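Local coordinates for protein folylpolyglutamate synthase/dihydrofolate synthase (Thermotoga maritima, PDB 1O5Z) that probably joins L-glutamate to dihydropteroate and to tetrahydrofolate polyglutamates, spending ATP with magnesium as cofactor in folate biosynthesis, at residues P33-I38 with T165-P170; S39-K44 with F128-F133; N72-Q77 with K281-T286; L263-T266 with Q272-N275. All coordinates share one frame; numbering follows the deposited sequence.

From the N terminus, the chain first reaches residues 33-38, a loop running into helix 36-44, and 39-44, the rest of that helix. Contact 1 joins the first to residues 165-170; contact 2 joins the second to residues 128-133, closing a loop nested inside that of contact 1. Residues 72-77 of helix 63-77 lie inside both loops, but their partner 281-286 comes after both, so contact 3 crosses contacts 1 and 2. Contact 4, a short local connection from strand 259-265 into helix 271-286, nests within contact 3. Contacts 1 and 2 hold helix 36-44 against a central-sheet loop and the start of helix 132-146; contacts 3 and 4 join helix 271-286 to helix 63-77 and the small antiparallel sheet.

Contact 1: residues P33-I38 with T165-P170; sequences PGLERI and TNVVFP
The amide of Asn-166 is the flat group here, and Leu-35 approaches its nitrogen end: CD1 stands 4.2 Å from Asn-166 ND2, well off the amide plane but not squarely over its face. The amide itself is gripped by other parts of the chain, with OD1 accepting from Lys-202 and ND2 donating to the carbonyls of Arg-161 and Gly-199, which fixes its rotation. The setting is the P-loop NTPase-like alpha/beta fold of the Mur ligase middle domain, in which residues 165-170 belong to the loop between strands 151-155 and 173-175 of the central sheet. Against that loop comes the start of helix 36-44, Leu-35 being its N-cap residue. Leu-35 CD1 also lies 4.1 Å from Asn-166 O, so one methyl touches the polar end of the side chain and its backbone. The other methyl, CD2, turns to the neighbouring valine, 4.4 Å from Val-167 CG1. Ile-38, one helical turn on, carries its CG1 anti to the backbone N (chi1 -178°), and both branches then face the valine. Val-167 also packs on Phe-141. The tightest apolar touch is Ile-38 CG2 on Val-167 CG1, at 3.6 Å.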
loop_
_atom_site.group_PDB
_atom_site.type_symbol
_atom_site.label_atom_id
_atom_site.label_comp_id
_atom_site.label_asym_id
_atom_site.label_seq_id
_atom_site.Cartn_x
_atom_site.Cartn_y
_atom_site.Cartn_z
ATOM N N PRO A 33 -0.994 -22.551 -3.633
ATOM C CA PRO A 33 0.024 -21.740 -2.997
ATOM C C PRO A 33 1.408 -22.419 -3.046
ATOM O O PRO A 33 1.492 -23.621 -3.226
ATOM C CB PRO A 33 -0.488 -21.588 -1.576
ATOM C CG PRO A 33 -1.796 -22.294 -1.555
ATOM C CD PRO A 33 -1.782 -23.311 -2.656
ATOM N N GLY A 34 2.474 -21.637 -2.905
ATOM C CA GLY A 34 3.833 -22.145 -2.914
ATOM C C GLY A 34 4.815 -21.120 -3.441
ATOM O O GLY A 34 4.415 -20.132 -4.033
ATOM N N LEU A 35 6.107 -21.379 -3.209
ATOM C CA LEU A 35 7.208 -20.594 -3.785
ATOM C C LEU A 35 7.868 -21.284 -5.015
ATOM O O LEU A 35 8.849 -20.774 -5.567
ATOM C CB LEU A 35 8.269 -20.324 -2.737
ATOM C CG LEU A 35 7.819 -19.433 -1.587
ATOM C CD1 LEU A 35 8.958 -19.274 -0.634
ATOM C CD2 LEU A 35 7.371 -18.119 -2.033
ATOM N N GLU A 36 7.291 -22.395 -5.457
ATOM C CA GLU A 36 7.886 -23.215 -6.494
ATOM C C GLU A 36 7.848 -22.546 -7.838
ATOM O O GLU A 36 8.876 -22.484 -8.511
ATOM C CB GLU A 36 7.208 -24.577 -6.587
ATOM C CG GLU A 36 7.529 -25.495 -5.431
ATOM C CD GLU A 36 6.720 -25.145 -4.199
ATOM O OE1 GLU A 36 5.499 -24.947 -4.351
ATOM O OE2 GLU A 36 7.313 -25.075 -3.106
ATOM N N ARG A 37 6.697 -22.020 -8.232
ATOM C CA ARG A 37 6.625 -21.313 -9.528
ATOM C C ARG A 37 7.457 -20.029 -9.592
ATOM O O ARG A 37 8.057 -19.742 -10.612
ATOM C CB ARG A 37 5.188 -21.013 -9.911
ATOM C CG ARG A 37 4.303 -22.228 -10.099
ATOM C CD ARG A 37 2.865 -21.823 -10.458
ATOM N NE ARG A 37 2.350 -20.978 -9.388
ATOM C CZ ARG A 37 1.739 -21.406 -8.270
ATOM N NH1 ARG A 37 1.388 -20.522 -7.343
ATOM N NH2 ARG A 37 1.403 -22.674 -8.086
ATOM N N ILE A 38 7.499 -19.257 -8.510
ATOM C CA ILE A 38 8.231 -17.986 -8.504
ATOM C C ILE A 38 9.744 -18.269 -8.479
ATOM O O ILE A 38 10.522 -17.587 -9.120
ATOM C CB ILE A 38 7.797 -17.058 -7.299
ATOM C CG1 ILE A 38 8.550 -15.705 -7.338
ATOM C CG2 ILE A 38 8.053 -17.743 -5.941
ATOM C CD1 ILE A 38 8.303 -14.862 -8.575
ATOM N N THR A 165 7.198 -12.505 -3.078
ATOM C CA THR A 165 8.341 -11.729 -2.626
ATOM C C THR A 165 9.257 -12.467 -1.664
ATOM O O THR A 165 10.365 -11.992 -1.369
ATOM C CB THR A 165 7.887 -10.410 -1.877
ATOM O OG1 THR A 165 7.066 -10.742 -0.758
ATOM C CG2 THR A 165 7.017 -9.485 -2.743
ATOM N N ASN A 166 8.786 -13.572 -1.098
ATOM C CA ASN A 166 9.502 -14.249 -0.001
ATOM C C ASN A 166 10.675 -15.141 -0.451
ATOM O O ASN A 166 11.186 -15.963 0.313
ATOM C CB ASN A 166 8.511 -15.078 0.823
ATOM C CG ASN A 166 9.052 -15.421 2.161
ATOM O OD1 ASN A 166 9.751 -14.590 2.786
ATOM N ND2 ASN A 166 8.790 -16.654 2.615
ATOM N N VAL A 167 11.082 -14.976 -1.702
ATOM C CA VAL A 167 12.262 -15.602 -2.241
ATOM C C VAL A 167 13.532 -14.872 -1.816
ATOM O O VAL A 167 14.635 -15.334 -2.087
ATOM C CB VAL A 167 12.156 -15.708 -3.766
ATOM C CG1 VAL A 167 10.989 -16.613 -4.127
ATOM C CG2 VAL A 167 11.988 -14.370 -4.431
ATOM N N VAL A 168 13.375 -13.705 -1.178
ATOM C CA VAL A 168 14.525 -12.876 -0.826
ATOM C C VAL A 168 15.141 -13.333 0.481
ATOM O O VAL A 168 14.503 -14.037 1.261
ATOM C CB VAL A 168 14.163 -11.362 -0.678
ATOM C CG1 VAL A 168 13.546 -10.836 -1.941
ATOM C CG2 VAL A 168 13.245 -11.082 0.524
ATOM N N PHE A 169 16.399 -12.928 0.676
ATOM C CA PHE A 169 17.066 -12.912 1.981
ATOM C C PHE A 169 17.463 -11.451 2.319
ATOM O O PHE A 169 18.455 -10.930 1.819
ATOM C CB PHE A 169 18.279 -13.801 1.932
ATOM C CG PHE A 169 18.448 -14.592 3.137
ATOM C CD1 PHE A 169 17.852 -15.854 3.230
ATOM C CD2 PHE A 169 19.196 -14.079 4.216
ATOM C CE1 PHE A 169 17.989 -16.617 4.377
ATOM C CE2 PHE A 169 19.379 -14.836 5.398
ATOM C CZ PHE A 169 18.782 -16.116 5.488
ATOM N N PRO A 170 16.630 -10.775 3.097
ATOM C CA PRO A 170 16.760 -9.346 3.270
ATOM C C PRO A 170 17.731 -8.936 4.367
ATOM O O PRO A 170 18.218 -9.768 5.125
ATOM C CB PRO A 170 15.333 -8.929 3.650
ATOM C CG PRO A 170 14.784 -10.072 4.377
ATOM C CD PRO A 170 15.461 -11.306 3.834
#

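Contact 2: residues S39-K44 with F128-F133; sequences SMLLSK and FSPSFF
A 2.9 Å backbone bond from Ser-43 N to Ser-39 O shapes the helical turn from which Met-40 and Leu-41 reach Phe-128 and Pro-130. The next bond, Lys-44 N to Met-40 O at 3.1 Å, continues it. No hydrogen bond crosses between the segments; what crosses is a Met-aromatic contact and an aliphatic one. Met-40 leaves the helix extended, with CG anti to its amide nitrogen (chi1 -174°), and bends only at its last torsion (chi3 -42°), which brings the methyl back against the phenyl ring. Met-40 CE lies 3.6 Å from Phe-128 CD2, while SD sits 4.6 Å from the centroid of the Phe-128 ring, 44° off the ring normal. Sulfur and methyl thus approach obliquely, and both gather at the CD2 corner. Deeper in, Leu-41 CD2 rests against the proline ring, 4.0 Å from Pro-130 CB and almost as close to CG, the two side chains meeting at about a right angle. Past the proline, Ser-131 starts helix 132-146 in a capping box: its OG caps a backbone N of the first turn, and its own N bonds to Glu-134 OE1. The site lies where three helices converge, for Leu-41 also packs on Ile-118 and Leu-122 of helix 105-122 and on Ala-138 of helix 132-146, while Pro-130 reaches Leu-119 and Val-135.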
loop_
_atom_site.group_PDB
_atom_site.type_symbol
_atom_site.label_atom_id
_atom_site.label_comp_id
_atom_site.label_asym_id
_atom_site.label_seq_id
_atom_site.Cartn_x
_atom_site.Cartn_y
_atom_site.Cartn_z
ATOM N N SER A 39 10.150 -19.266 -7.714
ATOM C CA SER A 39 11.546 -19.671 -7.685
ATOM C C SER A 39 12.049 -20.135 -9.075
ATOM O O SER A 39 13.139 -19.760 -9.506
ATOM C CB SER A 39 11.753 -20.762 -6.656
ATOM O OG SER A 39 11.381 -20.303 -5.382
ATOM N N MET A 40 11.237 -20.913 -9.778
ATOM C CA MET A 40 11.574 -21.343 -11.123
ATOM C C MET A 40 11.580 -20.192 -12.143
ATOM O O MET A 40 12.458 -20.092 -12.968
ATOM C CB MET A 40 10.569 -22.422 -11.544
ATOM C CG MET A 40 10.835 -23.100 -12.860
ATOM S SD MET A 40 9.574 -24.337 -13.297
ATOM C CE MET A 40 9.365 -25.123 -11.680
ATOM N N LEU A 41 10.590 -19.329 -12.124
ATOM C CA LEU A 41 10.613 -18.155 -13.003
ATOM C C LEU A 41 11.884 -17.336 -12.809
ATOM O O LEU A 41 12.620 -17.090 -13.760
ATOM C CB LEU A 41 9.388 -17.274 -12.751
ATOM C CG LEU A 41 9.196 -15.958 -13.499
ATOM C CD1 LEU A 41 9.355 -16.166 -14.994
ATOM C CD2 LEU A 41 7.839 -15.357 -13.183
ATOM N N LEU A 42 12.166 -16.968 -11.571
ATOM C CA LEU A 42 13.353 -16.211 -11.269
ATOM C C LEU A 42 14.661 -16.922 -11.666
ATOM O O LEU A 42 15.593 -16.294 -12.176
ATOM C CB LEU A 42 13.356 -15.833 -9.780
ATOM C CG LEU A 42 12.343 -14.753 -9.376
ATOM C CD1 LEU A 42 12.275 -14.593 -7.865
ATOM C CD2 LEU A 42 12.755 -13.453 -9.977
ATOM N N SER A 43 14.725 -18.228 -11.434
ATOM C CA SER A 43 15.868 -19.006 -11.828
ATOM C C SER A 43 16.125 -18.907 -13.322
ATOM O O SER A 43 17.242 -18.788 -13.735
ATOM C CB SER A 43 15.633 -20.464 -11.514
ATOM O OG SER A 43 16.770 -21.219 -11.851
ATOM N N LYS A 44 15.075 -19.005 -14.117
ATOM C CA LYS A 44 15.187 -18.940 -15.558
ATOM C C LYS A 44 15.559 -17.510 -16.001
ATOM O O LYS A 44 16.107 -17.349 -17.068
ATOM C CB LYS A 44 13.867 -19.401 -16.208
ATOM C CG LYS A 44 13.560 -20.895 -15.985
ATOM C CD LYS A 44 12.868 -21.525 -17.218
ATOM C CE LYS A 44 12.929 -23.036 -17.236
ATOM N NZ LYS A 44 14.095 -23.687 -17.984
ATOM N N PHE A 128 3.323 -25.194 -13.801
ATOM C CA PHE A 128 4.486 -24.300 -13.858
ATOM C C PHE A 128 4.120 -22.867 -14.167
ATOM O O PHE A 128 4.950 -21.967 -13.999
ATOM C CB PHE A 128 5.518 -24.790 -14.868
ATOM C CG PHE A 128 6.004 -26.202 -14.611
ATOM C CD1 PHE A 128 5.918 -27.174 -15.593
ATOM C CD2 PHE A 128 6.520 -26.546 -13.370
ATOM C CE1 PHE A 128 6.347 -28.474 -15.361
ATOM C CE2 PHE A 128 6.956 -27.828 -13.122
ATOM C CZ PHE A 128 6.869 -28.803 -14.115
ATOM N N SER A 129 2.892 -22.634 -14.585
ATOM C CA SER A 129 2.486 -21.314 -15.035
ATOM C C SER A 129 2.428 -20.290 -13.904
ATOM O O SER A 129 1.682 -20.484 -12.967
ATOM C CB SER A 129 1.122 -21.434 -15.693
ATOM O OG SER A 129 0.790 -20.227 -16.326
ATOM N N PRO A 130 3.193 -19.193 -13.953
ATOM C CA PRO A 130 3.175 -18.257 -12.833
ATOM C C PRO A 130 1.869 -17.449 -12.777
ATOM O O PRO A 130 1.254 -17.195 -13.796
ATOM C CB PRO A 130 4.409 -17.396 -13.095
ATOM C CG PRO A 130 4.566 -17.387 -14.512
ATOM C CD PRO A 130 4.107 -18.708 -15.007
ATOM N N SER A 131 1.441 -17.086 -11.578
ATOM C CA SER A 131 0.215 -16.311 -11.373
ATOM C C SER A 131 0.484 -14.865 -11.761
ATOM O O SER A 131 1.621 -14.484 -12.000
ATOM C CB SER A 131 -0.215 -16.375 -9.898
ATOM O OG SER A 131 0.739 -15.727 -9.052
ATOM N N PHE A 132 -0.551 -14.046 -11.785
ATOM C CA PHE A 132 -0.379 -12.616 -11.984
ATOM C C PHE A 132 0.709 -12.034 -11.109
ATOM O O PHE A 132 1.664 -11.358 -11.568
ATOM C CB PHE A 132 -1.715 -11.910 -11.671
ATOM C CG PHE A 132 -1.607 -10.431 -11.603
ATOM C CD1 PHE A 132 -1.479 -9.680 -12.773
ATOM C CD2 PHE A 132 -1.588 -9.765 -10.355
ATOM C CE1 PHE A 132 -1.350 -8.293 -12.703
ATOM C CE2 PHE A 132 -1.460 -8.393 -10.304
ATOM C CZ PHE A 132 -1.350 -7.659 -11.480
ATOM N N PHE A 133 0.547 -12.254 -9.817
ATOM C CA PHE A 133 1.451 -11.652 -8.823
ATOM C C PHE A 133 2.862 -12.200 -8.936
ATOM O O PHE A 133 3.844 -11.506 -8.751
ATOM C CB PHE A 133 0.916 -11.866 -7.401
ATOM C CG PHE A 133 1.660 -11.054 -6.369
ATOM C CD1 PHE A 133 1.590 -9.666 -6.387
ATOM C CD2 PHE A 133 2.485 -11.664 -5.444
ATOM C CE1 PHE A 133 2.301 -8.920 -5.460
ATOM C CE2 PHE A 133 3.224 -10.912 -4.538
ATOM C CZ PHE A 133 3.132 -9.553 -4.542
#

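Contact 3: residues N72-Q77 with K281-T286; sequences NILVSQ and KTLEAT
One side chain of residues 281-286, Leu-283, meets both Ile-73 and Leu-74 of the facing helix, and its neighbours in sequence anchor helix 271-286 on its other sides. Lys-281 comes first: its NZ makes a 2.6 Å salt bridge to Glu-284 OE1, meeting that oxygen on the anti side and 22° out of the carboxylate plane. Lys-281 also makes a cation-pi contact with Tyr-232. Thr-282 faces the central sheet, packing on Ile-55 and Val-208, with its hydroxyl bonded to Thr-174 and to the carbonyl of Val-278. At Leu-283, CG lies anti to the carbonyl carbon (chi1 -76°), which sends the fork out toward the facing helix. Its CD1 presses on Ile-73, 3.5 Å from CD1 and 3.6 Å from CG2, while CD2 lies 3.9 Å from Leu-74 CD2, the two leucine side chains running past each other in opposite directions. Helices 63-77 and 271-286 pack together here in the alpha/beta Mur ligase middle domain, helix 63-77 being the one after the P-loop. With an alanine at Leu-283, the methyls of Ile-73 and Leu-74 would probably lose their shared partner and a gap would open between the two helices. Glu-284 carries its carboxylate to the small antiparallel sheet, where OE1 also accepts from Tyr-254 OH and Glu-257 N, and OE2 from Asn-258 N. Across the interface, Ser-76 OG returns to its own helix and bonds Asn-72 O at 2.9 Å, approaching from the opposite face to Ser-76 N.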
loop_
_atom_site.group_PDB
_atom_site.type_symbol
_atom_site.label_atom_id
_atom_site.label_comp_id
_atom_site.label_asym_id
_atom_site.label_seq_id
_atom_site.Cartn_x
_atom_site.Cartn_y
_atom_site.Cartn_z
ATOM N N ASN A 72 11.588 5.934 0.709
ATOM C CA ASN A 72 11.774 7.366 0.652
ATOM C C ASN A 72 12.971 7.859 1.424
ATOM O O ASN A 72 13.696 8.720 0.932
ATOM C CB ASN A 72 10.490 8.093 1.043
ATOM C CG ASN A 72 9.651 8.361 -0.180
ATOM O OD1 ASN A 72 10.131 9.050 -1.095
ATOM N ND2 ASN A 72 8.472 7.768 -0.263
ATOM N N ILE A 73 13.230 7.258 2.575
ATOM C CA ILE A 73 14.376 7.664 3.377
ATOM C C ILE A 73 15.709 7.280 2.685
ATOM O O ILE A 73 16.663 8.062 2.645
ATOM C CB ILE A 73 14.299 7.049 4.769
ATOM C CG1 ILE A 73 13.157 7.691 5.562
ATOM C CG2 ILE A 73 15.646 7.237 5.530
ATOM C CD1 ILE A 73 12.845 6.948 6.867
ATOM N N LEU A 74 15.749 6.059 2.146
ATOM C CA LEU A 74 16.931 5.595 1.458
ATOM C C LEU A 74 17.166 6.323 0.169
ATOM O O LEU A 74 18.307 6.606 -0.178
ATOM C CB LEU A 74 16.799 4.117 1.154
ATOM C CG LEU A 74 16.792 3.161 2.356
ATOM C CD1 LEU A 74 16.299 1.800 1.879
ATOM C CD2 LEU A 74 18.177 3.023 2.960
ATOM N N VAL A 75 16.094 6.638 -0.543
ATOM C CA VAL A 75 16.214 7.493 -1.744
ATOM C C VAL A 75 16.798 8.877 -1.382
ATOM O O VAL A 75 17.676 9.341 -2.062
ATOM C CB VAL A 75 14.889 7.629 -2.506
ATOM C CG1 VAL A 75 14.935 8.818 -3.524
ATOM C CG2 VAL A 75 14.595 6.320 -3.219
ATOM N N SER A 76 16.333 9.490 -0.287
ATOM C CA SER A 76 16.910 10.752 0.181
ATOM C C SER A 76 18.353 10.578 0.541
ATOM O O SER A 76 19.094 11.521 0.358
ATOM C CB SER A 76 16.227 11.352 1.409
ATOM O OG SER A 76 14.849 11.347 1.229
ATOM N N GLN A 77 18.748 9.414 1.088
ATOM C CA GLN A 77 20.132 9.208 1.504
ATOM C C GLN A 77 21.026 9.032 0.303
ATOM O O GLN A 77 22.261 9.104 0.401
ATOM C CB GLN A 77 20.261 8.027 2.445
ATOM C CG GLN A 77 21.658 7.820 2.988
ATOM C CD GLN A 77 22.201 9.043 3.700
ATOM O OE1 GLN A 77 21.495 9.665 4.498
ATOM N NE2 GLN A 77 23.469 9.376 3.447
ATOM N N LYS A 281 12.949 1.877 12.901
ATOM C CA LYS A 281 13.523 0.626 13.439
ATOM C C LYS A 281 13.947 -0.316 12.318
ATOM O O LYS A 281 15.014 -0.874 12.365
ATOM C CB LYS A 281 12.583 -0.084 14.406
ATOM C CG LYS A 281 13.209 -1.244 15.292
ATOM C CD LYS A 281 14.772 -1.340 15.407
ATOM C CE LYS A 281 15.350 -0.545 16.485
ATOM N NZ LYS A 281 16.849 -0.392 16.317
ATOM N N THR A 282 13.131 -0.477 11.291
ATOM C CA THR A 282 13.498 -1.349 10.231
ATOM C C THR A 282 14.867 -0.940 9.712
ATOM O O THR A 282 15.760 -1.756 9.576
ATOM C CB THR A 282 12.440 -1.272 9.170
ATOM O OG1 THR A 282 11.225 -1.902 9.657
ATOM C CG2 THR A 282 12.869 -2.071 7.897
ATOM N N LEU A 283 15.040 0.361 9.527
ATOM C CA LEU A 283 16.266 0.958 8.989
ATOM C C LEU A 283 17.450 0.854 9.965
ATOM O O LEU A 283 18.583 0.541 9.546
ATOM C CB LEU A 283 16.008 2.424 8.576
ATOM C CG LEU A 283 15.231 2.593 7.242
ATOM C CD1 LEU A 283 14.836 4.022 6.928
ATOM C CD2 LEU A 283 16.004 2.045 6.103
ATOM N N GLU A 284 17.204 1.092 11.246
ATOM C CA GLU A 284 18.248 0.847 12.255
ATOM C C GLU A 284 18.751 -0.605 12.245
ATOM O O GLU A 284 19.961 -0.860 12.201
ATOM C CB GLU A 284 17.742 1.203 13.650
ATOM C CG GLU A 284 17.466 2.697 13.850
ATOM C CD GLU A 284 17.005 3.039 15.249
ATOM O OE1 GLU A 284 16.514 2.158 15.993
ATOM O OE2 GLU A 284 17.153 4.205 15.622
ATOM N N ALA A 285 17.808 -1.553 12.248
ATOM C CA ALA A 285 18.086 -2.998 12.320
ATOM C C ALA A 285 18.897 -3.524 11.147
ATOM O O ALA A 285 19.455 -4.611 11.175
ATOM C CB ALA A 285 16.766 -3.766 12.387
ATOM N N THR A 286 18.900 -2.761 10.089
ATOM C CA THR A 286 19.459 -3.159 8.817
ATOM C C THR A 286 20.989 -2.889 8.784
ATOM O O THR A 286 21.728 -3.541 8.032
ATOM C CB THR A 286 18.668 -2.326 7.799
ATOM O OG1 THR A 286 18.402 -3.054 6.596
ATOM C CG2 THR A 286 19.371 -1.077 7.437
#

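Contact 4: residues L263-T266 with Q272-N275; sequences LVLT and QIEN
Leu-265 points from its strand at the first turn of a helix, and the orientation that matters is that of its CD1 methyl over the peptide between Gln-272 and Ile-273. The methyl stands above the flat face of that group, 3.4 Å from Gln-272 O and 3.8 Å from Ile-273 N. With CG anti to its own carbonyl carbon (chi1 -89°) and CD1 extended beyond it, the leucine puts this one methyl foremost. Two side chains also touch it. Gln-272 sets out toward the strand, so that its CB lies 3.7 Å from Leu-265 CD1, but the chain bends at chi2 (-54°) and carries the amide away, where NE2 has a weak hydrogen bond to Ser-65 OG; a sulfate ion, probably from the crystallisation liquor, lies about 5 Å from this side chain. Ile-273 offers CG1, 3.9 Å from Leu-265 CD1, and its side chain also packs on Phe-252, Val-240 and Val-242 of the small antiparallel sheet. The arrangement is a strand-to-helix connection: strand 259-265, an outer strand of that three-stranded sheet, turns within a few residues into helix 271-286, and Leu-265 packs between the strand and the helix. Met-69 of helix 63-77 packs on both Leu-265 and Gln-272, which brings a further helix to the corner. No hydrogen bond spans the two segments, so cohesion rests on apolar packing and on dispersion between a methyl and a peptide face, whereas the polar end of Gln-272 turns away from the strand, toward Ser-65 of helix 63-77.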
loop_
_atom_site.group_PDB
_atom_site.type_symbol
_atom_site.label_atom_id
_atom_site.label_comp_id
_atom_site.label_asym_id
_atom_site.label_seq_id
_atom_site.Cartn_x
_atom_site.Cartn_y
_atom_site.Cartn_z
ATOM N N LEU A 263 10.142 14.990 14.590
ATOM C CA LEU A 263 10.018 14.497 13.248
ATOM C C LEU A 263 8.637 14.846 12.721
ATOM O O LEU A 263 7.688 14.935 13.467
ATOM C CB LEU A 263 10.203 12.992 13.216
ATOM C CG LEU A 263 11.536 12.436 13.722
ATOM C CD1 LEU A 263 11.401 10.947 13.847
ATOM C CD2 LEU A 263 12.655 12.748 12.761
ATOM N N VAL A 264 8.538 15.011 11.418
ATOM C CA VAL A 264 7.323 15.440 10.780
ATOM C C VAL A 264 6.925 14.458 9.681
ATOM O O VAL A 264 7.733 14.100 8.799
ATOM C CB VAL A 264 7.496 16.862 10.227
ATOM C CG1 VAL A 264 6.233 17.333 9.482
ATOM C CG2 VAL A 264 7.824 17.834 11.377
ATOM N N LEU A 265 5.683 13.995 9.774
ATOM C CA LEU A 265 5.050 13.276 8.704
ATOM C C LEU A 265 4.057 14.138 7.987
ATOM O O LEU A 265 3.224 14.812 8.585
ATOM C CB LEU A 265 4.251 12.124 9.233
ATOM C CG LEU A 265 4.817 10.753 9.451
ATOM C CD1 LEU A 265 3.610 9.945 9.804
ATOM C CD2 LEU A 265 5.495 10.177 8.230
ATOM N N THR A 266 4.090 14.042 6.685
ATOM C CA THR A 266 3.119 14.709 5.878
ATOM C C THR A 266 1.840 13.901 5.890
ATOM O O THR A 266 0.748 14.457 6.045
ATOM C CB THR A 266 3.709 14.873 4.506
ATOM O OG1 THR A 266 4.843 15.726 4.649
ATOM C CG2 THR A 266 2.797 15.663 3.580
ATOM N N GLN A 272 -0.003 6.348 11.267
ATOM C CA GLN A 272 1.132 6.568 10.395
ATOM C C GLN A 272 2.361 6.950 11.197
ATOM O O GLN A 272 3.501 6.707 10.755
ATOM C CB GLN A 272 0.843 7.601 9.309
ATOM C CG GLN A 272 -0.281 7.234 8.371
ATOM C CD GLN A 272 -0.131 5.863 7.705
ATOM O OE1 GLN A 272 -1.137 5.251 7.378
ATOM N NE2 GLN A 272 1.085 5.375 7.528
ATOM N N ILE A 273 2.156 7.526 12.384
ATOM C CA ILE A 273 3.293 7.884 13.204
ATOM C C ILE A 273 3.924 6.586 13.730
ATOM O O ILE A 273 5.170 6.421 13.785
ATOM C CB ILE A 273 2.900 8.910 14.269
ATOM C CG1 ILE A 273 2.818 10.284 13.617
ATOM C CG2 ILE A 273 3.933 8.974 15.402
ATOM C CD1 ILE A 273 2.023 11.270 14.413
ATOM N N GLU A 274 3.082 5.617 14.016
ATOM C CA GLU A 274 3.603 4.315 14.393
ATOM C C GLU A 274 4.277 3.606 13.229
ATOM O O GLU A 274 5.270 2.926 13.404
ATOM C CB GLU A 274 2.502 3.455 15.020
ATOM C CG GLU A 274 2.134 3.961 16.397
ATOM C CD GLU A 274 1.576 2.899 17.309
ATOM O OE1 GLU A 274 1.303 1.773 16.862
ATOM O OE2 GLU A 274 1.403 3.195 18.500
ATOM N N ASN A 275 3.739 3.743 12.036
ATOM C CA ASN A 275 4.364 3.129 10.887
ATOM C C ASN A 275 5.737 3.746 10.716
ATOM O O ASN A 275 6.674 3.088 10.366
ATOM C CB ASN A 275 3.517 3.375 9.639
ATOM C CG ASN A 275 2.227 2.532 9.610
ATOM O OD1 ASN A 275 1.301 2.811 8.853
ATOM N ND2 ASN A 275 2.163 1.536 10.427
#